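Local structure of Spermidine/putrescine ABC transporter, periplasmic binding protein (Treponema pallidum, 2V84) at residues E61-K66 / V77-D82; A65-G70 / C261-A266; A172-L177 / V181-E186; I194-H199 / N338-R343. The protein probably binds polyamines such as spermidine and putrescine and is thought to serve as the periplasmic receptor of an ABC transporter. All coordinates share one frame; numbering follows the deposited sequence.

Contact 1: E61-K66 / V77-D82; sequences EDMFAK and VVPSGD
Met63, Val77 and Pro79 form the seam of a beta-alpha-beta crossover: helix 60-67 links strand 51-57 to the parallel strand 76-77, with strand 26-32 lying between them in the sheet. The contact shows how one flexible side chain can seat a helix on a sheet edge. The packing across the seam is entirely apolar. CG of Met63 stands anti to the backbone N (chi1 171°), and the chain then bends at chi2 and chi3, so that sulfur and methyl run across the loop at about a right angle to the two side chains beneath. SD lies 3.6 Å from Val77 CG2, while Val77 CG1 belongs to the packing around Leu67 and Pro263. Tyr57 and Met87 also touch Met63, a buried residue.

Polar bonds stay within 77-82 or go to other parts of the fold. Val77 bonds through its backbone to Cys261, and Pro79 to Ser259. Ser80, at the N-cap position of helix 81-89, instead donates through OG to Asp82 OD1 (2.8 Å), on the syn side of the carboxylate but 33° out of its plane. Beyond the sulfur, Met63 CE rests on the proline ring, 3.7 Å from Pro79 CB and 3.9 Å from Pro79 CG.

Contact 2: A65-G70 / C261-A266; sequences AKLSIG and CIPKGA
Leu67 and Pro263 approach to 7.1 Å between their CA atoms, and Gly70 and Lys264 to 7.4 Å, where the C-terminal end of helix 60-67 meets the short strand 262-263 beside strand 76-77, in the lobe built on strands 26-32, 51-57 and 76-77. In 65-70 the peptide bond before Gly70 is cis. In 261-266 a type II beta turn runs from Pro263 to Ala266, closed by Ala266 N to Pro263 O at 3.1 Å, with Gly265 supplying the positive phi (84°) that this turn type needs at its third position. The strand itself pairs antiparallel with 93-94, and Glu94 OE2 takes the N-H of Gly265.

Two separate touches join the segments. In the buried one, CD2 of Leu67, in one of its two modelled conformers, slants against the proline ring, 3.7 Å from Pro263 CG; Val77 and Tyr30 continue this apolar patch. Nearer the surface, Lys264 lays its aliphatic chain beside the Gly70 carbonyl, CD standing 3.7 Å from Gly70 O. CG is anti to the backbone N (chi1 176°), and the chain stays extended until it bends at chi4, carrying NZ well beyond bonding distance of that oxygen.

The lysine thus contributes methylene packing here. Direct cohesion between the segments is van der Waals in character, while backbone hydrogen bonds from Cys261 to Val77, Ile262 to Glu94 and Lys264 to Leu92 hold 261-266 in place.

Contact 3: A172-L177 / V181-E186; sequences AALASL and VNTKNE
Leu174 spreads its two methyl groups over the returning chain, CD1 against the backbone at Val181 and CD2 against Thr183, where the connection between the consecutive helices 166-176 and 186-200 folds back on the first of them. CG lies anti to the carbonyl carbon (chi1 -75°), which carries the fork off the helix and over the loop. CD1 then sits 3.8 Å from Val181 O, while CD2 meets Thr183 CG2 at a slant and at 3.5 Å, closer than methyl groups usually pack. One helix position along, Ala175 offers only CB, which reaches Val181 CG1 at 4.0 Å.

The threonine is turned so that its two branches do different work. Its methyl faces the leucine, and its OG1, anti to the backbone N (chi1 -160°), hydrogen-bonds to Glu188 and accepts a weak bond from Asn185 N at 3.3 Å. Asn185, at the N-cap of helix 186-200, caps Glu188 N through OD1. On the helix side, Ser176 OG folds back to Ala172 O at 2.9 Å, arriving on the face of that carbonyl opposite to Ser176 N.

Van der Waals contacts, one of them from a methyl to the Val181 carbonyl, thus join helix to loop, and buried polar groups find partners further off: Val181 O accepts from Arg167 NH2, and Thr183 O pairs with Tyr333 OH. Since Arg167 is a predicted spermidine-binding residue, the loop carbonyl may act as a second-shell group that steadies its guanidinium.

Contact 4: I194-H199 / N338-R343; sequences ILVTDH and NAVRFR
Val340, the residue with the most surface buried here, divides its methyl groups between Val196 and Thr197 on helix 186-200. The nearest CA atoms, those of Thr197 and Val340, are 5.8 Å apart, a close spacing, consistent with the small side chains at the interface.

With CG1 anti to the backbone N (chi1 169°), Val340 sends that methyl to Val196 CG1 at 3.7 Å; the two valines meet at about a right angle. Val196 likewise holds its own CG1 anti to N (chi1 -176°), and the contact is between the two CG1 branches. Phe207 of strand 204-207 packs against both valines, and Val169 and Ala173 of helix 166-176 extend the apolar layer around Val196. The side chains of Val340 and Met166, a predicted spermidine-binding residue, are about 8 Å apart.

The other methyl, Val340 CG2, lies 3.5 Å from Thr197 OG1. This is a van der Waals touch; the hydroxyl's hydrogen bond goes to Ala193 O, one turn back in its own helix. Polar ties follow just beyond the touching pair: Lys201 NZ reaches both Val340 O and the C-terminal carboxylate oxygen Arg343 OXT, the latter as a salt bridge.

What results is the helix-to-helix packing of an alpha/beta lobe in a type II periplasmic binding protein, in which the C-terminal helix 330-342 is laid against a helix from the middle of the sequence.

From the N terminus, helix 60-67 serves two contacts in succession. Contact 1 closes a short loop to 77-82, and contact 2, sharing Ala65 and Lys66 with it, closes one of 190 residues to 261-266; the two meet around Val77, and both belong to the lobe built on the sheet of strands 26-32, 51-57 and 76-77. Contact 3, a local closure, is nested inside the long loop of contact 2. Contact 4 crosses contact 2, because it starts within that loop and ends at the C terminus, although their centres lie about 34 Å apart. In the second lobe, contacts 3 and 4 touch through Ala173 and Val196, joining helices 166-176, 186-200 and 330-342.

Contact 1: E61-K66 / V77-D82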
loop_
_atom_site.group_PDB
_atom_site.type_symbol
_atom_site.label_atom_id
_atom_site.label_comp_id
_atom_site.label_asym_id
_atom_site.label_seq_id
_atom_site.Cartn_x
_atom_site.Cartn_y
_atom_site.Cartn_z
ATOM N N GLU A 61 10.307 -3.754 -5.552
ATOM C CA GLU A 61 11.516 -3.892 -6.372
ATOM C C GLU A 61 12.215 -5.185 -5.997
ATOM O O GLU A 61 12.574 -5.986 -6.860
ATOM C CB GLU A 61 12.477 -2.712 -6.179
ATOM C CG GLU A 61 12.138 -1.476 -6.994
ATOM C CD GLU A 61 12.039 -1.746 -8.482
ATOM O OE1 GLU A 61 12.706 -2.681 -8.980
ATOM O OE2 GLU A 61 11.285 -1.015 -9.155
ATOM N N ASP A 62 12.383 -5.382 -4.692
ATOM C CA ASP A 62 13.061 -6.580 -4.158
ATOM C C ASP A 62 12.323 -7.893 -4.500
ATOM O O ASP A 62 12.932 -8.875 -4.927
ATOM C CB ASP A 62 13.169 -6.458 -2.634
ATOM C CG ASP A 62 14.281 -5.534 -2.190
ATOM O OD1 ASP A 62 15.186 -5.225 -3.004
ATOM O OD2 ASP A 62 14.254 -5.112 -1.009
ATOM N N MET A 63 11.006 -7.896 -4.281
ATOM C CA MET A 63 10.132 -8.990 -4.680
ATOM C C MET A 63 10.332 -9.271 -6.143
ATOM O O MET A 63 10.526 -10.427 -6.534
ATOM C CB MET A 63 8.668 -8.607 -4.449
ATOM C CG MET A 63 7.659 -9.595 -5.036
ATOM S SD MET A 63 7.253 -9.400 -6.799
ATOM C CE MET A 63 6.407 -7.817 -6.733
ATOM N N PHE A 64 10.269 -8.210 -6.951
ATOM C CA PHE A 64 10.321 -8.348 -8.405
ATOM C C PHE A 64 11.604 -9.050 -8.795
ATOM O O PHE A 64 11.591 -9.930 -9.654
ATOM C CB PHE A 64 10.211 -6.982 -9.099
ATOM C CG PHE A 64 10.290 -7.055 -10.590
ATOM C CD1 PHE A 64 9.135 -7.215 -11.354
ATOM C CD2 PHE A 64 11.526 -6.997 -11.241
ATOM C CE1 PHE A 64 9.201 -7.301 -12.742
ATOM C CE2 PHE A 64 11.605 -7.084 -12.626
ATOM C CZ PHE A 64 10.442 -7.243 -13.382
ATOM N N ALA A 65 12.703 -8.654 -8.141
ATOM C CA ALA A 65 14.041 -9.198 -8.404
ATOM C C ALA A 65 14.131 -10.699 -8.233
ATOM O O ALA A 65 14.831 -11.375 -8.991
ATOM C CB ALA A 65 15.050 -8.536 -7.507
ATOM N N LYS A 66 13.447 -11.230 -7.227
ATOM C CA LYS A 66 13.443 -12.676 -7.008
ATOM C C LYS A 66 12.618 -13.400 -8.061
ATOM O O LYS A 66 12.903 -14.558 -8.399
ATOM C CB LYS A 66 12.933 -12.995 -5.610
ATOM C CG LYS A 66 13.644 -14.156 -4.949
ATOM C CD LYS A 66 13.969 -13.776 -3.526
ATOM C CE LYS A 66 14.201 -14.983 -2.654
ATOM N NZ LYS A 66 14.105 -14.585 -1.219
ATOM N N VAL A 77 2.710 -14.459 -4.340
ATOM C CA VAL A 77 3.444 -13.206 -4.124
ATOM C C VAL A 77 2.380 -12.118 -4.031
ATOM O O VAL A 77 1.250 -12.352 -4.419
ATOM C CB VAL A 77 4.444 -12.935 -5.286
ATOM C CG1 VAL A 77 3.679 -12.669 -6.611
ATOM C CG2 VAL A 77 5.355 -11.797 -4.954
ATOM N N VAL A 78 2.712 -10.953 -3.472
ATOM C CA VAL A 78 1.691 -9.922 -3.243
ATOM C C VAL A 78 2.145 -8.534 -3.784
ATOM O O VAL A 78 2.574 -7.668 -3.010
ATOM C CB VAL A 78 1.295 -9.876 -1.732
ATOM C CG1 VAL A 78 0.231 -8.796 -1.445
ATOM C CG2 VAL A 78 0.809 -11.258 -1.235
ATOM N N PRO A 79 2.068 -8.328 -5.120
ATOM C CA PRO A 79 2.463 -7.062 -5.734
ATOM C C PRO A 79 1.384 -6.001 -5.698
ATOM O O PRO A 79 0.206 -6.323 -5.481
ATOM C CB PRO A 79 2.786 -7.470 -7.194
ATOM C CG PRO A 79 2.694 -8.933 -7.220
ATOM C CD PRO A 79 1.729 -9.303 -6.160
ATOM N N SER A 80 1.790 -4.740 -5.884
ATOM C CA SER A 80 0.869 -3.603 -5.936
ATOM C C SER A 80 0.380 -3.488 -7.367
ATOM O O SER A 80 0.907 -4.156 -8.247
ATOM C CB SER A 80 1.591 -2.319 -5.530
ATOM O OG SER A 80 2.802 -2.172 -6.260
ATOM N N GLY A 81 -0.637 -2.662 -7.618
ATOM C CA GLY A 81 -1.306 -2.671 -8.940
ATOM C C GLY A 81 -0.383 -2.337 -10.087
ATOM O O GLY A 81 -0.465 -2.934 -11.168
ATOM N N ASP A 82 0.521 -1.384 -9.865
ATOM C CA ASP A 82 1.502 -1.064 -10.899
ATOM C C ASP A 82 2.415 -2.253 -11.203
ATOM O O ASP A 82 2.717 -2.527 -12.370
ATOM C CB ASP A 82 2.291 0.230 -10.586
ATOM C CG ASP A 82 2.864 0.260 -9.182
ATOM O OD1 ASP A 82 2.247 -0.313 -8.260
ATOM O OD2 ASP A 82 3.932 0.887 -8.994
#

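Contact 2: A65-G70 / C261-A266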
loop_
_atom_site.group_PDB
_atom_site.type_symbol
_atom_site.label_atom_id
_atom_site.label_comp_id
_atom_site.label_asym_id
_atom_site.label_seq_id
_atom_site.Cartn_x
_atom_site.Cartn_y
_atom_site.Cartn_z
ATOM N N ALA A 65 12.703 -8.654 -8.141
ATOM C CA ALA A 65 14.041 -9.198 -8.404
ATOM C C ALA A 65 14.131 -10.699 -8.233
ATOM O O ALA A 65 14.831 -11.375 -8.991
ATOM C CB ALA A 65 15.050 -8.536 -7.507
ATOM N N LYS A 66 13.447 -11.230 -7.227
ATOM C CA LYS A 66 13.443 -12.676 -7.008
ATOM C C LYS A 66 12.618 -13.400 -8.061
ATOM O O LYS A 66 12.903 -14.558 -8.399
ATOM C CB LYS A 66 12.933 -12.995 -5.610
ATOM C CG LYS A 66 13.644 -14.156 -4.949
ATOM C CD LYS A 66 13.969 -13.776 -3.526
ATOM C CE LYS A 66 14.201 -14.983 -2.654
ATOM N NZ LYS A 66 14.105 -14.585 -1.219
ATOM N N LEU A 67 11.613 -12.705 -8.588
ATOM C CA LEU A 67 10.685 -13.274 -9.564
ATOM C C LEU A 67 11.048 -12.920 -11.009
ATOM O O LEU A 67 10.358 -13.326 -11.951
ATOM C CB LEU A 67 9.248 -12.853 -9.235
ATOM C CG LEU A 67 8.540 -13.679 -8.158
ATOM C CD1 LEU A 67 9.160 -13.537 -6.776
ATOM C CD2 LEU A 67 7.075 -13.298 -8.115
ATOM N N SER A 68 12.145 -12.182 -11.172
ATOM C CA SER A 68 12.673 -11.824 -12.493
ATOM C C SER A 68 12.895 -13.059 -13.355
ATOM O O SER A 68 13.123 -14.160 -12.840
ATOM C CB SER A 68 14.013 -11.081 -12.359
ATOM O OG SER A 68 13.862 -9.922 -11.573
ATOM N N ILE A 69 12.830 -12.862 -14.667
ATOM C CA ILE A 69 13.130 -13.917 -15.634
ATOM C C ILE A 69 14.153 -14.911 -15.032
ATOM O O ILE A 69 15.343 -14.594 -14.881
ATOM C CB ILE A 69 13.610 -13.310 -17.012
ATOM C CG1 ILE A 69 12.522 -12.400 -17.627
ATOM C CG2 ILE A 69 14.022 -14.409 -18.009
ATOM C CD1 ILE A 69 12.243 -11.065 -16.868
ATOM N N GLY A 70 13.678 -16.108 -14.690
ATOM C CA GLY A 70 12.335 -16.539 -15.051
ATOM C C GLY A 70 11.431 -17.059 -13.941
ATOM O O GLY A 70 10.209 -16.878 -14.001
ATOM N N CYS A 261 -0.825 -12.966 -6.397
ATOM C CA CYS A 261 -0.504 -13.436 -7.734
ATOM C C CYS A 261 0.208 -14.764 -7.612
ATOM O O CYS A 261 0.850 -15.041 -6.581
ATOM C CB CYS A 261 0.399 -12.428 -8.463
ATOM S SG CYS A 261 -0.373 -10.840 -8.708
ATOM N N ILE A 262 0.109 -15.581 -8.664
ATOM C CA ILE A 262 0.805 -16.858 -8.654
ATOM C C ILE A 262 2.034 -16.736 -9.563
ATOM O O ILE A 262 1.882 -16.561 -10.779
ATOM C CB ILE A 262 -0.134 -18.015 -9.110
ATOM C CG1 ILE A 262 -1.240 -18.272 -8.066
ATOM C CG2 ILE A 262 0.693 -19.288 -9.400
ATOM C CD1 ILE A 262 -2.326 -19.242 -8.569
ATOM N N PRO A 263 3.263 -16.804 -8.982
ATOM C CA PRO A 263 4.458 -16.634 -9.823
ATOM C C PRO A 263 4.602 -17.721 -10.882
ATOM O O PRO A 263 4.259 -18.869 -10.621
ATOM C CB PRO A 263 5.617 -16.752 -8.818
ATOM C CG PRO A 263 5.017 -16.367 -7.497
ATOM C CD PRO A 263 3.632 -17.009 -7.570
ATOM N N LYS A 264 5.136 -17.363 -12.048
ATOM C CA LYS A 264 5.489 -18.359 -13.062
ATOM C C LYS A 264 6.332 -19.458 -12.424
ATOM O O LYS A 264 7.257 -19.170 -11.654
ATOM C CB LYS A 264 6.234 -17.731 -14.243
ATOM C CG LYS A 264 6.693 -18.755 -15.276
ATOM C CD LYS A 264 7.582 -18.157 -16.348
ATOM C CE LYS A 264 8.235 -19.259 -17.149
ATOM N NZ LYS A 264 8.240 -18.934 -18.597
ATOM N N GLY A 265 5.995 -20.708 -12.730
ATOM C CA GLY A 265 6.715 -21.862 -12.206
ATOM C C GLY A 265 6.301 -22.342 -10.823
ATOM O O GLY A 265 6.980 -23.189 -10.237
ATOM N N ALA A 266 5.195 -21.812 -10.294
ATOM C CA ALA A 266 4.678 -22.225 -8.982
ATOM C C ALA A 266 4.484 -23.736 -8.908
ATOM O O ALA A 266 3.807 -24.317 -9.774
ATOM C CB ALA A 266 3.352 -21.511 -8.682
#

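Contact 3: A172-L177 / V181-E186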
loop_
_atom_site.group_PDB
_atom_site.type_symbol
_atom_site.label_atom_id
_atom_site.label_comp_id
_atom_site.label_asym_id
_atom_site.label_seq_id
_atom_site.Cartn_x
_atom_site.Cartn_y
_atom_site.Cartn_z
ATOM N N ALA A 172 1.575 12.541 -4.551
ATOM C CA ALA A 172 1.013 13.601 -3.699
ATOM C C ALA A 172 1.181 14.984 -4.311
ATOM O O ALA A 172 0.272 15.809 -4.237
ATOM C CB ALA A 172 1.638 13.551 -2.347
ATOM N N ALA A 173 2.343 15.237 -4.907
ATOM C CA ALA A 173 2.625 16.509 -5.577
ATOM C C ALA A 173 1.754 16.689 -6.810
ATOM O O ALA A 173 1.160 17.752 -7.008
ATOM C CB ALA A 173 4.087 16.606 -5.940
ATOM N N LEU A 174 1.671 15.639 -7.619
ATOM C CA LEU A 174 0.783 15.615 -8.798
ATOM C C LEU A 174 -0.675 15.858 -8.418
ATOM O O LEU A 174 -1.331 16.717 -9.011
ATOM C CB LEU A 174 0.922 14.289 -9.533
ATOM C CG LEU A 174 2.207 14.142 -10.354
ATOM C CD1 LEU A 174 2.495 12.681 -10.697
ATOM C CD2 LEU A 174 2.128 14.998 -11.609
ATOM N N ALA A 175 -1.165 15.106 -7.422
ATOM C CA ALA A 175 -2.506 15.271 -6.880
ATOM C C ALA A 175 -2.773 16.729 -6.476
ATOM O O ALA A 175 -3.730 17.336 -6.951
ATOM C CB ALA A 175 -2.731 14.324 -5.712
ATOM N N SER A 176 -1.910 17.285 -5.628
ATOM C CA SER A 176 -2.013 18.690 -5.205
ATOM C C SER A 176 -2.134 19.666 -6.365
ATOM O O SER A 176 -2.916 20.609 -6.290
ATOM C CB SER A 176 -0.812 19.099 -4.357
ATOM O OG SER A 176 -0.746 18.311 -3.196
ATOM N N LEU A 177 -1.361 19.437 -7.426
ATOM C CA LEU A 177 -1.395 20.277 -8.640
ATOM C C LEU A 177 -2.530 19.944 -9.619
ATOM O O LEU A 177 -2.555 20.470 -10.746
ATOM C CB LEU A 177 -0.054 20.196 -9.374
ATOM C CG LEU A 177 1.150 20.743 -8.596
ATOM C CD1 LEU A 177 2.455 20.186 -9.141
ATOM C CD2 LEU A 177 1.142 22.267 -8.606
ATOM N N VAL A 181 -2.062 11.250 -10.657
ATOM C CA VAL A 181 -0.906 10.662 -9.969
ATOM C C VAL A 181 -0.146 9.681 -10.865
ATOM O O VAL A 181 0.967 9.258 -10.540
ATOM C CB VAL A 181 -1.244 10.027 -8.547
ATOM C CG1 VAL A 181 -2.173 10.928 -7.743
ATOM C CG2 VAL A 181 -1.820 8.658 -8.661
ATOM N N ASN A 182 -0.733 9.353 -12.020
ATOM C CA ASN A 182 -0.096 8.473 -12.994
ATOM C C ASN A 182 0.220 9.173 -14.308
ATOM O O ASN A 182 0.445 8.502 -15.320
ATOM C CB ASN A 182 -0.983 7.248 -13.304
ATOM C CG ASN A 182 -1.371 6.487 -12.066
ATOM O OD1 ASN A 182 -0.506 6.051 -11.310
ATOM N ND2 ASN A 182 -2.673 6.342 -11.832
ATOM N N THR A 183 0.233 10.504 -14.285
ATOM C CA THR A 183 0.421 11.290 -15.501
ATOM C C THR A 183 1.681 10.891 -16.271
ATOM O O THR A 183 2.663 10.401 -15.701
ATOM C CB THR A 183 0.396 12.816 -15.228
ATOM O OG1 THR A 183 0.112 13.504 -16.456
ATOM C CG2 THR A 183 1.728 13.314 -14.650
ATOM N N LYS A 184 1.618 11.079 -17.582
ATOM C CA LYS A 184 2.718 10.778 -18.460
ATOM C C LYS A 184 3.225 12.083 -19.055
ATOM O O LYS A 184 4.239 12.095 -19.768
ATOM C CB LYS A 184 2.241 9.842 -19.564
ATOM C CG LYS A 184 2.007 8.408 -19.073
ATOM C CD LYS A 184 0.669 7.871 -19.553
ATOM C CE LYS A 184 0.455 6.449 -19.067
ATOM N NZ LYS A 184 -0.847 5.894 -19.543
ATOM N N ASN A 185 2.494 13.164 -18.767
ATOM C CA ASN A 185 2.827 14.512 -19.222
ATOM C C ASN A 185 4.090 15.034 -18.554
ATOM O O ASN A 185 4.156 15.158 -17.324
ATOM C CB ASN A 185 1.650 15.465 -18.982
ATOM C CG ASN A 185 1.919 16.879 -19.474
ATOM O OD1 ASN A 185 2.853 17.546 -19.028
ATOM N ND2 ASN A 185 1.082 17.346 -20.394
ATOM N N GLU A 186 5.081 15.346 -19.382
ATOM C CA GLU A 186 6.414 15.719 -18.914
ATOM C C GLU A 186 6.475 17.062 -18.185
ATOM O O GLU A 186 7.236 17.214 -17.218
ATOM C CB GLU A 186 7.409 15.676 -20.083
ATOM C CG GLU A 186 7.844 14.259 -20.468
ATOM C CD GLU A 186 8.320 14.144 -21.916
ATOM O OE1 GLU A 186 8.831 15.147 -22.466
ATOM O OE2 GLU A 186 8.191 13.043 -22.505
#

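Contact 4: I194-H199 / N338-R343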
loop_
_atom_site.group_PDB
_atom_site.type_symbol
_atom_site.label_atom_id
_atom_site.label_comp_id
_atom_site.label_asym_id
_atom_site.label_seq_id
_atom_site.Cartn_x
_atom_site.Cartn_y
_atom_site.Cartn_z
ATOM N N ILE A 194 9.404 20.323 -8.924
ATOM C CA ILE A 194 9.709 21.642 -8.371
ATOM C C ILE A 194 8.936 21.858 -7.067
ATOM O O ILE A 194 9.482 22.404 -6.106
ATOM C CB ILE A 194 9.401 22.784 -9.366
ATOM C CG1 ILE A 194 10.404 22.749 -10.530
ATOM C CG2 ILE A 194 9.457 24.141 -8.651
ATOM C CD1 ILE A 194 10.003 23.574 -11.774
ATOM N N LEU A 195 7.673 21.434 -7.044
ATOM C CA LEU A 195 6.882 21.505 -5.807
ATOM C C LEU A 195 7.562 20.771 -4.639
ATOM O O LEU A 195 7.729 21.335 -3.554
ATOM C CB LEU A 195 5.462 20.972 -6.040
ATOM C CG LEU A 195 4.418 21.217 -4.945
ATOM C CD1 LEU A 195 4.204 22.730 -4.703
ATOM C CD2 LEU A 195 3.120 20.539 -5.267
ATOM N N VAL A 196 7.951 19.510 -4.855
ATOM C CA VAL A 196 8.624 18.729 -3.797
ATOM C C VAL A 196 9.965 19.360 -3.423
ATOM O O VAL A 196 10.245 19.563 -2.250
ATOM C CB VAL A 196 8.860 17.236 -4.191
ATOM C CG1 VAL A 196 9.463 16.477 -3.032
ATOM C CG2 VAL A 196 7.571 16.565 -4.645
ATOM N N THR A 197 10.794 19.655 -4.429
ATOM C CA THR A 197 12.137 20.188 -4.178
ATOM C C THR A 197 12.125 21.560 -3.525
ATOM O O THR A 197 12.799 21.775 -2.522
ATOM C CB THR A 197 12.961 20.239 -5.470
ATOM O OG1 THR A 197 12.991 18.930 -6.019
ATOM C CG2 THR A 197 14.376 20.695 -5.206
ATOM N N ASP A 198 11.351 22.474 -4.099
ATOM C CA ASP A 198 11.368 23.857 -3.658
ATOM C C ASP A 198 10.432 24.197 -2.525
ATOM O O ASP A 198 10.682 25.168 -1.809
ATOM C CB ASP A 198 11.117 24.809 -4.836
ATOM C CG ASP A 198 12.314 24.932 -5.757
ATOM O OD1 ASP A 198 13.437 24.547 -5.339
ATOM O OD2 ASP A 198 12.121 25.421 -6.895
ATOM N N HIS A 199 9.365 23.425 -2.340
ATOM C CA HIS A 199 8.333 23.790 -1.348
ATOM C C HIS A 199 8.197 22.856 -0.152
ATOM O O HIS A 199 7.931 23.314 0.969
ATOM C CB HIS A 199 6.985 24.034 -2.031
ATOM C CG HIS A 199 7.015 25.173 -3.008
ATOM N ND1 HIS A 199 7.262 26.474 -2.620
ATOM C CD2 HIS A 199 6.891 25.205 -4.356
ATOM C CE1 HIS A 199 7.265 27.258 -3.681
ATOM N NE2 HIS A 199 7.035 26.512 -4.748
ATOM N N ASN A 338 15.422 10.947 -8.460
ATOM C CA ASN A 338 16.816 10.808 -8.043
ATOM C C ASN A 338 17.458 12.160 -7.675
ATOM O O ASN A 338 18.360 12.222 -6.835
ATOM C CB ASN A 338 17.636 10.038 -9.096
ATOM C CG ASN A 338 17.419 8.518 -9.030
ATOM O OD1 ASN A 338 16.813 7.992 -8.100
ATOM N ND2 ASN A 338 17.933 7.814 -10.025
ATOM N N ALA A 339 16.958 13.236 -8.284
ATOM C CA ALA A 339 17.382 14.590 -7.992
ATOM C C ALA A 339 16.770 15.067 -6.665
ATOM O O ALA A 339 17.462 15.618 -5.816
ATOM C CB ALA A 339 16.981 15.516 -9.121
ATOM N N VAL A 340 15.466 14.860 -6.501
ATOM C CA VAL A 340 14.784 15.153 -5.233
ATOM C C VAL A 340 15.447 14.400 -4.074
ATOM O O VAL A 340 15.666 14.958 -2.987
ATOM C CB VAL A 340 13.297 14.693 -5.281
ATOM C CG1 VAL A 340 12.658 14.734 -3.879
ATOM C CG2 VAL A 340 12.500 15.520 -6.266
ATOM N N ARG A 341 15.753 13.133 -4.317
ATOM C CA ARG A 341 16.099 12.201 -3.254
ATOM C C ARG A 341 17.582 12.213 -2.872
ATOM O O ARG A 341 17.914 12.012 -1.698
ATOM C CB ARG A 341 15.591 10.798 -3.620
ATOM C CG ARG A 341 15.882 9.667 -2.641
ATOM C CD ARG A 341 15.423 9.950 -1.203
ATOM N NE ARG A 341 15.681 8.778 -0.364
ATOM C CZ ARG A 341 16.852 8.495 0.202
ATOM N NH1 ARG A 341 17.897 9.299 0.041
ATOM N NH2 ARG A 341 16.983 7.397 0.937
ATOM N N PHE A 342 18.462 12.459 -3.844
ATOM C CA PHE A 342 19.909 12.392 -3.599
ATOM C C PHE A 342 20.668 13.709 -3.766
ATOM O O PHE A 342 21.903 13.718 -3.720
ATOM C CB PHE A 342 20.559 11.322 -4.482
ATOM C CG PHE A 342 20.046 9.938 -4.237
ATOM C CD1 PHE A 342 20.266 9.304 -3.016
ATOM C CD2 PHE A 342 19.373 9.257 -5.235
ATOM C CE1 PHE A 342 19.802 8.029 -2.783
ATOM C CE2 PHE A 342 18.901 7.973 -5.016
ATOM C CZ PHE A 342 19.118 7.354 -3.782
ATOM N N ARG A 343 19.946 14.806 -3.986
ATOM C CA ARG A 343 20.568 16.129 -4.022
ATOM C C ARG A 343 20.149 16.917 -2.794
ATOM O O ARG A 343 20.608 18.042 -2.583
ATOM C CB ARG A 343 20.191 16.906 -5.286
ATOM C CG ARG A 343 20.831 16.405 -6.552
ATOM C CD ARG A 343 20.257 17.115 -7.766
ATOM N NE ARG A 343 20.445 16.335 -8.990
ATOM C CZ ARG A 343 20.132 16.757 -10.215
ATOM N NH1 ARG A 343 19.610 17.969 -10.400
ATOM N NH2 ARG A 343 20.335 15.960 -11.254
ATOM O OXT ARG A 343 19.346 16.446 -1.984
#